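Local coordinates for phenylalanyl-tRNA synthetase beta chain (Pyrococcus horikoshii, PDB 2CXI) that serves as the beta subunit of the enzyme that charges tRNA(Phe) with phenylalanine using ATP, its N-terminal part here including the amino acid-editing domain, at the interface of chains A and B. Residues are numbered along the deposited sequence; one frame, centred on the assembly and turned at random. Chains: chain A/B, Phenylalanyl-tRNA synthetase beta chain.

The interface of chains A and B. Residues chain A 151, 205-206; chain B 7, 9-10, 13, 44, 117.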
ATOM      1  N   LYS A 151      -3.214  13.928   4.312  1.00 19.28           N
ATOM      2  CA  LYS A 151      -2.911  12.658   3.655  1.00 19.81           C
ATOM      3  C   LYS A 151      -3.057  11.496   4.631  1.00 17.80           C
ATOM      4  O   LYS A 151      -2.198  11.281   5.491  1.00 17.27           O
ATOM      5  CB  LYS A 151      -1.516  12.671   3.025  1.00 19.78           C
ATOM      6  CG  LYS A 151      -1.238  11.441   2.137  1.00 23.39           C
ATOM      7  CD  LYS A 151       0.216  11.511   1.581  1.00 23.42           C
ATOM      8  CE  LYS A 151       0.462  10.450   0.538  1.00 27.67           C
ATOM      9  NZ  LYS A 151       1.747  10.734  -0.248  1.00 35.24           N
ATOM     10  N   SER A 205       0.018  11.120   7.245  1.00 21.16           N
ATOM     11  CA  SER A 205       1.012  10.122   6.765  1.00 23.77           C
ATOM     12  C   SER A 205       2.300  10.674   6.203  1.00 25.50           C
ATOM     13  O   SER A 205       3.276   9.932   6.041  1.00 28.17           O
ATOM     14  CB  SER A 205       0.361   9.230   5.745  1.00 22.13           C
ATOM     15  OG  SER A 205      -0.362   8.322   6.520  1.00 24.88           O
ATOM     16  N   GLU A 206       2.315  11.964   5.915  1.00 26.54           N
ATOM     17  CA  GLU A 206       3.558  12.631   5.581  1.00 27.63           C
ATOM     18  C   GLU A 206       4.141  13.480   6.699  1.00 26.03           C
ATOM     19  O   GLU A 206       4.999  14.326   6.451  1.00 26.46           O
ATOM     20  CB  GLU A 206       3.335  13.494   4.361  1.00 28.60           C
ATOM     21  CG  GLU A 206       3.587  12.750   3.056  1.00 33.40           C
ATOM     22  CD  GLU A 206       3.260  13.614   1.873  1.00 37.13           C
ATOM     23  OE1 GLU A 206       3.719  14.775   1.875  1.00 41.13           O
ATOM     24  OE2 GLU A 206       2.516  13.151   0.975  1.00 42.74           O
TER
ATOM     25  N   SER B   7       5.956   6.118  -3.921  1.00 20.22           N
ATOM     26  CA  SER B   7       6.034   6.618  -2.576  1.00 20.42           C
ATOM     27  C   SER B   7       5.214   5.709  -1.628  1.00 18.90           C
ATOM     28  O   SER B   7       4.074   5.334  -1.913  1.00 18.96           O
ATOM     29  CB  SER B   7       5.526   8.071  -2.522  1.00 20.38           C
ATOM     30  OG  SER B   7       4.858   8.322  -1.296  1.00 21.16           O
ATOM     31  N   SER B   9       3.838   6.473   1.299  1.00 18.68           N
ATOM     32  CA  SER B   9       2.634   7.159   1.813  1.00 19.35           C
ATOM     33  C   SER B   9       1.541   7.227   0.739  1.00 18.62           C
ATOM     34  O   SER B   9       0.348   7.082   1.031  1.00 19.65           O
ATOM     35  CB  SER B   9       2.958   8.551   2.390  1.00 19.26           C
ATOM     36  OG  SER B   9       3.582   9.374   1.413  1.00 22.88           O
ATOM     37  N   ASP B  10       1.955   7.373  -0.504  1.00 19.23           N
ATOM     38  CA  ASP B  10       1.028   7.350  -1.635  1.00 18.40           C
ATOM     39  C   ASP B  10       0.309   5.989  -1.760  1.00 17.46           C
ATOM     40  O   ASP B  10      -0.925   5.901  -1.798  1.00 16.31           O
ATOM     41  CB  ASP B  10       1.781   7.689  -2.908  1.00 18.83           C
ATOM     42  CG  ASP B  10       0.859   7.920  -4.072  1.00 22.78           C
ATOM     43  OD1 ASP B  10      -0.210   8.512  -3.859  1.00 24.23           O
ATOM     44  OD2 ASP B  10       1.115   7.552  -5.216  1.00 25.33           O
ATOM     45  N   ARG B  13      -2.145   5.671   1.197  1.00 18.43           N
ATOM     46  CA  ARG B  13      -3.396   6.438   1.032  1.00 20.31           C
ATOM     47  C   ARG B  13      -4.376   5.747   0.049  1.00 19.31           C
ATOM     48  O   ARG B  13      -5.575   5.698   0.316  1.00 18.84           O
ATOM     49  CB  ARG B  13      -3.142   7.912   0.659  1.00 19.68           C
ATOM     50  CG  ARG B  13      -2.500   8.158  -0.688  1.00 26.03           C
ATOM     51  CD  ARG B  13      -2.729   9.591  -1.250  1.00 25.36           C
ATOM     52  NE  ARG B  13      -1.785   9.913  -2.329  1.00 31.34           N
ATOM     53  CZ  ARG B  13      -1.466  11.136  -2.697  1.00 30.68           C
ATOM     54  NH1 ARG B  13      -2.020  12.182  -2.083  1.00 31.60           N
ATOM     55  NH2 ARG B  13      -0.610  11.320  -3.687  1.00 32.12           N
ATOM     56  N   LYS B  44      10.693  11.364   3.458  1.00 35.39           N
ATOM     57  CA  LYS B  44       9.669  10.471   2.839  1.00 32.58           C
ATOM     58  C   LYS B  44      10.274   9.149   2.341  1.00 29.97           C
ATOM     59  O   LYS B  44      11.351   9.135   1.745  1.00 27.48           O
ATOM     60  CB  LYS B  44       8.952  11.134   1.675  1.00 32.98           C
ATOM     61  CG  LYS B  44       7.686  11.935   2.052  1.00 34.30           C
ATOM     62  CD  LYS B  44       7.120  12.710   0.844  1.00 34.77           C
ATOM     63  CE  LYS B  44       6.184  11.848  -0.045  1.00 38.06           C
ATOM     64  NZ  LYS B  44       5.887  12.474  -1.355  1.00 37.82           N
ATOM     65  N   ASP B 117       3.113  13.417  -5.669  1.00 31.44           N
ATOM     66  CA  ASP B 117       3.047  11.960  -5.840  1.00 30.68           C
ATOM     67  C   ASP B 117       2.153  11.550  -7.029  1.00 29.60           C
ATOM     68  O   ASP B 117       2.636  10.836  -7.908  1.00 29.45           O
ATOM     69  CB  ASP B 117       2.624  11.247  -4.544  1.00 30.59           C
ATOM     70  CG  ASP B 117       3.758  11.171  -3.497  1.00 31.77           C
ATOM     71  OD1 ASP B 117       4.946  11.413  -3.820  1.00 33.25           O
ATOM     72  OD2 ASP B 117       3.558  10.837  -2.312  1.00 36.86           O
TER
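The apolar centre is the outer aliphatic stretch of A:Lys151, whose CE lies 3.6 Å from CB of B:Ser9. That reach follows from the torsions: CG is anti to the backbone N (chi1 -171°) and the chain stays extended to the amine, so the lysine enters tip first. The same methylene sits over one face of the B:Arg13 guanidinium, CE lying 3.6 Å above its plane and offset toward the rim, and the two side chains cross at about a right angle. B:Arg13 is held from within its own chain: NE and NH2 both donate, nearly in the guanidinium plane, to OD1 of B:Asp10, the NE bond measuring 2.6 Å. An alanine in place of B:Arg13 would remove the plate covering the lysine methylene and would probably loosen its packing, as well as depriving B:Asp10 of its two-nitrogen clasp.

Further out, the lysine amine is gripped from both chains. NZ of A:Lys151 donates to OG of B:Ser9 (2.8 Å). A salt bridge joins A:Lys151 NZ to OD2 of B:Asp117 (2.7 Å). A:Lys151 NZ also meets OE2 of A:Glu206 on that oxygen's anti lone pair (2.8 Å). The two carboxylates would be expected to favour a protonated amine, partly offset by nearby B:Arg13 and B:Lys44. In a second shell, OG of B:Ser7 donates to OD2 of B:Asp117 (3.0 Å) from above the carboxylate plane. NZ of B:Lys44 forms a salt bridge with OD1 of B:Asp117 (2.8 Å), likely steadying the carboxylate. B:Lys44 also crosses A:Glu206 obliquely through its methylenes.

This small, plug-like patch joins two copies of the beta-subunit fragment within an interface that is not an exact two-fold; it may reflect crystal packing rather than the natural alpha2beta2 tetramer.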